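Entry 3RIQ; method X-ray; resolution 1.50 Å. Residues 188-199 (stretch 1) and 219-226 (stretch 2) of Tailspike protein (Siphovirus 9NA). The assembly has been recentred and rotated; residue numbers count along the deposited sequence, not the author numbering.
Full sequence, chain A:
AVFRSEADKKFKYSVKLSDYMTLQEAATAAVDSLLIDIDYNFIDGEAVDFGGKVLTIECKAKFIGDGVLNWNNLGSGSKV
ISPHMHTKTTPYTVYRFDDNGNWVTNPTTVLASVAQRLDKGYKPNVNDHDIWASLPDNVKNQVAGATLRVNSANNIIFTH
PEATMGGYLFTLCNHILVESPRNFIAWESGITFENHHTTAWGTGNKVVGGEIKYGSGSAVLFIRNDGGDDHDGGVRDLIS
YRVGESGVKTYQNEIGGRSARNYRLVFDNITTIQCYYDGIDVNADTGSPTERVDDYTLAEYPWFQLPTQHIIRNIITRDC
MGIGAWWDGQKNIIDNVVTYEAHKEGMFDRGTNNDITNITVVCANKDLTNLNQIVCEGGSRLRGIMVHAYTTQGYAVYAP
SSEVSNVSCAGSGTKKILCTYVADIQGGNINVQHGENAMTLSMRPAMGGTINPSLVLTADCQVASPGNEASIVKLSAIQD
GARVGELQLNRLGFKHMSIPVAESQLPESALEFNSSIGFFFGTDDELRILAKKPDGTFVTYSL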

ATOM      1  N   GLU A 188       3.765  31.395  -0.821  1.00 12.92           N
ATOM      2  CA  GLU A 188       3.799  31.078   0.598  1.00 13.44           C
ATOM      3  C   GLU A 188       3.353  29.608   0.715  1.00 13.50           C
ATOM      4  O   GLU A 188       4.018  28.726   0.145  1.00 13.42           O
ATOM      5  CB  GLU A 188       2.953  32.097   1.396  1.00 13.69           C
ATOM      6  CG  GLU A 188       3.626  33.454   1.390  1.00 17.42           C
ATOM      7  CD  GLU A 188       2.763  34.609   1.851  1.00 22.79           C
ATOM      8  OE1 GLU A 188       3.303  35.440   2.605  1.00 27.83           O
ATOM      9  OE2 GLU A 188       1.589  34.730   1.424  1.00 24.26           O
ATOM     10  N   SER A 189       2.283  29.322   1.439  1.00 12.70           N
ATOM     11  CA  SER A 189       1.688  27.988   1.320  1.00 11.87           C
ATOM     12  C   SER A 189       0.930  27.922  -0.014  1.00 12.78           C
ATOM     13  O   SER A 189       0.346  28.906  -0.441  1.00 12.40           O
ATOM     14  CB  SER A 189       0.788  27.691   2.507  1.00 12.87           C
ATOM     15  OG  SER A 189       1.556  27.479   3.674  1.00 13.71           O
ATOM     16  N   GLY A 190       0.957  26.775  -0.685  1.00 12.32           N
ATOM     17  CA  GLY A 190       0.325  26.710  -2.028  1.00 12.19           C
ATOM     18  C   GLY A 190      -1.189  26.893  -2.000  1.00 12.13           C
ATOM     19  O   GLY A 190      -1.740  27.794  -2.671  1.00 12.51           O
ATOM     20  N   ILE A 191      -1.862  26.056  -1.213  1.00 11.64           N
ATOM     21  CA  ILE A 191      -3.299  26.166  -1.030  1.00 11.21           C
ATOM     22  C   ILE A 191      -3.558  26.233   0.451  1.00 11.44           C
ATOM     23  O   ILE A 191      -3.095  25.344   1.195  1.00 12.41           O
ATOM     24  CB  ILE A 191      -4.038  24.912  -1.578  1.00 10.38           C
ATOM     25  CG1 ILE A 191      -3.747  24.666  -3.073  1.00 14.42           C
ATOM     26  CG2 ILE A 191      -5.556  25.034  -1.294  1.00 12.82           C
ATOM     27  CD1 ILE A 191      -4.238  25.626  -3.965  1.00 17.95           C
ATOM     28  N   THR A 192      -4.311  27.228   0.902  1.00 11.93           N
ATOM     29  CA  THR A 192      -4.607  27.357   2.331  1.00 11.48           C
ATOM     30  C   THR A 192      -6.098  27.430   2.559  1.00 11.65           C
ATOM     31  O   THR A 192      -6.783  28.209   1.893  1.00 12.51           O
ATOM     32  CB  THR A 192      -3.988  28.669   2.915  1.00 11.10           C
ATOM     33  OG1 THR A 192      -2.580  28.693   2.718  1.00 13.21           O
ATOM     34  CG2 THR A 192      -4.315  28.838   4.416  1.00 12.59           C
ATOM     35  N   PHE A 193      -6.601  26.657   3.527  1.00 11.39           N
ATOM     36  CA  PHE A 193      -8.009  26.754   3.944  1.00 11.30           C
ATOM     37  C   PHE A 193      -8.024  27.419   5.311  1.00 12.58           C
ATOM     38  O   PHE A 193      -7.668  26.794   6.337  1.00 12.57           O
ATOM     39  CB  PHE A 193      -8.686  25.383   3.949  1.00 11.77           C
ATOM     40  CG  PHE A 193      -8.600  24.681   2.632  1.00 10.38           C
ATOM     41  CD1 PHE A 193      -9.346  25.155   1.542  1.00 11.53           C
ATOM     42  CD2 PHE A 193      -7.770  23.556   2.468  1.00 11.71           C
ATOM     43  CE1 PHE A 193      -9.287  24.534   0.297  1.00 10.52           C
ATOM     44  CE2 PHE A 193      -7.721  22.903   1.211  1.00 11.81           C
ATOM     45  CZ  PHE A 193      -8.481  23.399   0.140  1.00 10.65           C
ATOM     46  N   GLU A 194      -8.347  28.721   5.322  1.00 12.00           N
ATOM     47  CA  GLU A 194      -8.201  29.568   6.514  1.00 13.25           C
ATOM     48  C   GLU A 194      -9.564  29.812   7.150  1.00 13.45           C
ATOM     49  O   GLU A 194     -10.340  30.622   6.622  1.00 13.56           O
ATOM     50  CB  GLU A 194      -7.589  30.901   6.069  1.00 13.40           C
ATOM     51  CG  GLU A 194      -7.358  31.899   7.183  1.00 15.75           C
ATOM     52  CD  GLU A 194      -6.962  33.249   6.636  1.00 16.61           C
ATOM     53  OE1 GLU A 194      -7.579  33.729   5.706  1.00 15.56           O
ATOM     54  OE2 GLU A 194      -6.016  33.853   7.133  1.00 21.03           O
ATOM     55  N   ASN A 195      -9.870  29.120   8.262  1.00 12.02           N
ATOM     56  CA  ASN A 195     -11.212  29.205   8.871  1.00 12.79           C
ATOM     57  C   ASN A 195     -11.242  29.681  10.323  1.00 12.93           C
ATOM     58  O   ASN A 195     -12.232  29.509  11.009  1.00 13.80           O
ATOM     59  CB  ASN A 195     -11.971  27.869   8.714  1.00 12.35           C
ATOM     60  CG  ASN A 195     -12.260  27.533   7.256  1.00 13.28           C
ATOM     61  OD1 ASN A 195     -11.377  27.115   6.534  1.00 13.67           O
ATOM     62  ND2 ASN A 195     -13.468  27.765   6.820  1.00 11.41           N
ATOM     63  N   HIS A 196     -10.188  30.339  10.790  1.00 12.36           N
ATOM     64  CA  HIS A 196     -10.179  30.731  12.199  1.00 11.87           C
ATOM     65  C   HIS A 196     -10.944  32.025  12.530  1.00 12.94           C
ATOM     66  O   HIS A 196     -11.038  32.367  13.694  1.00 12.87           O
ATOM     67  CB  HIS A 196      -8.747  30.902  12.692  1.00 12.84           C
ATOM     68  CG  HIS A 196      -8.076  32.071  12.048  1.00 11.26           C
ATOM     69  ND1 HIS A 196      -7.826  32.116  10.693  1.00 13.39           N
ATOM     70  CD2 HIS A 196      -7.663  33.254  12.555  1.00 12.07           C
ATOM     71  CE1 HIS A 196      -7.277  33.280  10.395  1.00 12.01           C
ATOM     72  NE2 HIS A 196      -7.157  33.986  11.514  1.00 13.93           N
ATOM     73  N   HIS A 197     -11.470  32.735  11.534  1.00 12.96           N
ATOM     74  CA  HIS A 197     -12.157  34.002  11.815  1.00 12.68           C
ATOM     75  C   HIS A 197     -13.471  33.826  12.549  1.00 13.65           C
ATOM     76  O   HIS A 197     -13.999  34.788  13.071  1.00 14.71           O
ATOM     77  CB  HIS A 197     -12.375  34.873  10.567  1.00 13.21           C
ATOM     78  CG  HIS A 197     -11.112  35.398   9.951  1.00 13.70           C
ATOM     79  ND1 HIS A 197     -10.911  35.420   8.590  1.00 17.10           N
ATOM     80  CD2 HIS A 197     -10.028  35.987  10.495  1.00 15.33           C
ATOM     81  CE1 HIS A 197      -9.732  35.955   8.324  1.00 14.88           C
ATOM     82  NE2 HIS A 197      -9.178  36.318   9.467  1.00 15.98           N
ATOM     83  N   THR A 198     -14.036  32.624  12.575  1.00 14.72           N
ATOM     84  CA  THR A 198     -15.234  32.389  13.413  1.00 14.62           C
ATOM     85  C   THR A 198     -15.079  31.126  14.245  1.00 14.81           C
ATOM     86  O   THR A 198     -14.131  30.380  14.016  1.00 14.48           O
ATOM     87  CB  THR A 198     -16.568  32.312  12.616  1.00 14.54           C
ATOM     88  OG1 THR A 198     -16.751  31.011  12.043  1.00 15.79           O
ATOM     89  CG2 THR A 198     -16.631  33.376  11.523  1.00 12.94           C
ATOM     90  N   THR A 199     -16.003  30.870  15.174  1.00 13.90           N
ATOM     91  CA  THR A 199     -15.959  29.627  15.952  1.00 14.36           C
ATOM     92  C   THR A 199     -16.408  28.393  15.166  1.00 13.28           C
ATOM     93  O   THR A 199     -16.167  27.281  15.627  1.00 14.60           O
ATOM     94  CB  THR A 199     -16.824  29.748  17.219  1.00 14.31           C
ATOM     95  OG1 THR A 199     -18.136  30.163  16.809  1.00 16.45           O
ATOM     96  CG2 THR A 199     -16.203  30.765  18.227  1.00 15.33           C
ATOM     97  N   ALA A 219       2.766  22.883   1.229  1.00 11.32           N
ATOM     98  CA  ALA A 219       2.048  22.835  -0.044  1.00 11.28           C
ATOM     99  C   ALA A 219       0.544  23.065   0.158  1.00 11.03           C
ATOM    100  O   ALA A 219      -0.096  23.817  -0.615  1.00 11.57           O
ATOM    101  CB  ALA A 219       2.299  21.540  -0.789  1.00 11.03           C
ATOM    102  N   VAL A 220      -0.019  22.428   1.186  1.00 11.37           N
ATOM    103  CA  VAL A 220      -1.411  22.657   1.582  1.00 10.53           C
ATOM    104  C   VAL A 220      -1.406  22.892   3.064  1.00 10.82           C
ATOM    105  O   VAL A 220      -0.720  22.164   3.805  1.00 11.43           O
ATOM    106  CB  VAL A 220      -2.344  21.454   1.234  1.00 10.34           C
ATOM    107  CG1 VAL A 220      -3.790  21.826   1.535  1.00 12.26           C
ATOM    108  CG2 VAL A 220      -2.173  21.013  -0.239  1.00 12.32           C
ATOM    109  N   LEU A 221      -2.182  23.904   3.506  1.00 11.13           N
ATOM    110  CA  LEU A 221      -2.228  24.301   4.917  1.00 10.84           C
ATOM    111  C   LEU A 221      -3.682  24.403   5.386  1.00 11.32           C
ATOM    112  O   LEU A 221      -4.520  25.039   4.706  1.00 12.17           O
ATOM    113  CB  LEU A 221      -1.527  25.660   5.077  1.00 11.25           C
ATOM    114  CG  LEU A 221      -1.573  26.261   6.492  1.00 11.27           C
ATOM    115  CD1 LEU A 221      -0.734  25.425   7.442  1.00 13.74           C
ATOM    116  CD2 LEU A 221      -1.068  27.670   6.467  1.00 13.34           C
ATOM    117  N   PHE A 222      -3.994  23.735   6.494  1.00 11.06           N
ATOM    118  CA  PHE A 222      -5.348  23.755   7.112  1.00 11.02           C
ATOM    119  C   PHE A 222      -5.360  24.558   8.417  1.00 11.70           C
ATOM    120  O   PHE A 222      -4.484  24.365   9.269  1.00 12.13           O
ATOM    121  CB  PHE A 222      -5.831  22.335   7.428  1.00 10.78           C
ATOM    122  CG  PHE A 222      -6.061  21.496   6.201  1.00 10.25           C
ATOM    123  CD1 PHE A 222      -7.318  21.435   5.595  1.00 12.14           C
ATOM    124  CD2 PHE A 222      -4.994  20.832   5.585  1.00 11.11           C
ATOM    125  CE1 PHE A 222      -7.528  20.694   4.422  1.00 11.97           C
ATOM    126  CE2 PHE A 222      -5.210  20.085   4.414  1.00 12.78           C
ATOM    127  CZ  PHE A 222      -6.460  20.031   3.833  1.00 12.33           C
ATOM    128  N   ILE A 223      -6.337  25.469   8.539  1.00 11.74           N
ATOM    129  CA  ILE A 223      -6.535  26.274   9.737  1.00 11.77           C
ATOM    130  C   ILE A 223      -7.991  26.146  10.185  1.00 12.20           C
ATOM    131  O   ILE A 223      -8.907  26.524   9.435  1.00 11.18           O
ATOM    132  CB  ILE A 223      -6.199  27.766   9.412  1.00 12.19           C
ATOM    133  CG1 ILE A 223      -4.704  27.920   9.168  1.00 12.08           C
ATOM    134  CG2 ILE A 223      -6.704  28.729  10.520  1.00 12.43           C
ATOM    135  CD1 ILE A 223      -4.316  29.238   8.418  1.00 13.94           C
ATOM    136  N   ARG A 224      -8.199  25.588  11.384  1.00 10.80           N
ATOM    137  CA  ARG A 224      -9.555  25.414  11.963  1.00 11.44           C
ATOM    138  C   ARG A 224     -10.504  24.687  11.001  1.00 11.65           C
ATOM    139  O   ARG A 224     -11.639  25.159  10.729  1.00 11.25           O
ATOM    140  CB  ARG A 224     -10.175  26.751  12.479  1.00 12.57           C
ATOM    141  CG  ARG A 224     -11.244  26.510  13.533  1.00 11.75           C
ATOM    142  CD  ARG A 224     -11.804  27.839  14.120  1.00 12.80           C
ATOM    143  NE  ARG A 224     -12.881  27.523  15.087  1.00 12.11           N
ATOM    144  CZ  ARG A 224     -12.685  27.207  16.370  1.00 12.62           C
ATOM    145  NH1 ARG A 224     -11.459  27.228  16.904  1.00 13.45           N
ATOM    146  NH2 ARG A 224     -13.734  26.929  17.160  1.00 14.67           N
ATOM    147  N   ASN A 225     -10.021  23.557  10.464  1.00 10.68           N
ATOM    148  CA  ASN A 225     -10.856  22.646   9.658  1.00 11.66           C
ATOM    149  C   ASN A 225     -11.160  21.374  10.448  1.00 11.66           C
ATOM    150  O   ASN A 225     -10.302  20.886  11.204  1.00 13.01           O
ATOM    151  CB  ASN A 225     -10.188  22.287   8.310  1.00 12.24           C
ATOM    152  CG  ASN A 225     -10.423  23.346   7.231  1.00 11.18           C
ATOM    153  OD1 ASN A 225     -10.939  23.023   6.137  1.00 12.21           O
ATOM    154  ND2 ASN A 225     -10.055  24.608   7.510  1.00 11.80           N
ATOM    155  N   ASP A 226     -12.380  20.852  10.286  1.00 11.52           N
ATOM    156  CA  ASP A 226     -12.799  19.585  10.894  1.00 12.16           C
ATOM    157  C   ASP A 226     -13.572  18.804   9.854  1.00 11.78           C
ATOM    158  O   ASP A 226     -14.638  19.259   9.390  1.00 12.30           O
ATOM    159  CB  ASP A 226     -13.658  19.883  12.130  1.00 12.79           C
ATOM    160  CG  ASP A 226     -14.047  18.634  12.910  1.00 13.18           C
ATOM    161  OD1 ASP A 226     -13.886  17.484  12.407  1.00 12.63           O
ATOM    162  OD2 ASP A 226     -14.516  18.818  14.079  1.00 16.13           O
TER

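The two stretches, at least 25 residues apart in sequence wherever they touch, lie side by side as parallel strands. The axes of strands 192-194 and 220-223 run within 9° of each other and approach to 4.9 Å, and the register pairs Ile191 with Val220, Thr192 with Leu221, Phe193 with Phe222 and Glu194 with Ile223. As is usual for parallel strands, the residues of one strand bond alternately: Ile191, Phe193 and Asn195 on stretch 1 direct their backbone groups at Ala219, Leu221 and Ile223 on stretch 2. Together the stretches bury 732 Å².

The ladder begins at Ala219, whose side chain points away from stretch 1 while its carbonyl faces it. Ala219 O accepts a hydrogen bond from Ile191 N at 2.9 Å. In the preceding residue, Gly190 N lies 3.1 Å from Ala219 O; a CB here in ideal geometry would lie 2.7 Å from that oxygen, a clash that the glycine avoids.

Val220 makes no backbone hydrogen bond to stretch 1, but its CA lies 3.2 Å from Ile191 O in a CA-H...O contact. Its side chain shares a face of the sheet with those of Ile191, Phe193 and Phe222, and Val220 CG1 packs 4.1 Å from Phe193 CE2, an apolar contact at the ring.

Leu221 bonds through both of its backbone polar groups. Leu221 N donates to Ile191 O at 2.9 Å, and Leu221 O receives Phe193 N at 2.9 Å with a nearly straight angle of 165°. The same carbonyl oxygen, Leu221 O, also lies 3.3 Å from Thr192 CA in a second CA-H...O contact. On the face it shares with Thr192, Glu194 and Ile223, the leucine side chain reaches back to Ser189, with Leu221 CD2 3.8 Å from Ser189 OG.

At Phe222 the apolar cluster continues. Its ring meets that of Phe193 obliquely, with centroids 5.4 Å apart and planes at 38°; the closest atoms are Phe222 CE1 and Phe193 CD2, at 3.5 Å.

Ile223 repeats the pattern of Leu221: Ile223 N donates to Phe193 O at 2.9 Å, and Ile223 O accepts from Asn195 N at 3.0 Å. Ile223 CD1 lies 4.0 Å from Thr192 CG2, and Ile223 CG2 lies 3.6 Å from His196 ND1.

Beyond the strand, Arg224 adopts positive phi and psi, its CA-to-CB bond points toward stretch 1, and its side chain runs past the type I turn of Asn195 to Thr198. Arg224 CD lies 3.8 Å from His196 CA, and at the end of the side chain Arg224 NH2 donates to Thr199 O at 2.9 Å. A weak bond from Arg224 NE to the same Thr199 O, 3.3 Å long, brings a second guanidinium nitrogen to this carbonyl.

Asn225 closes the contact through its amide. Asn225 ND2 donates to Asn195 OD1 at 3.0 Å and to Ile223 O of its own stretch at 2.9 Å, linking the two stretches just past the ladder. Asp226 lies out of reach.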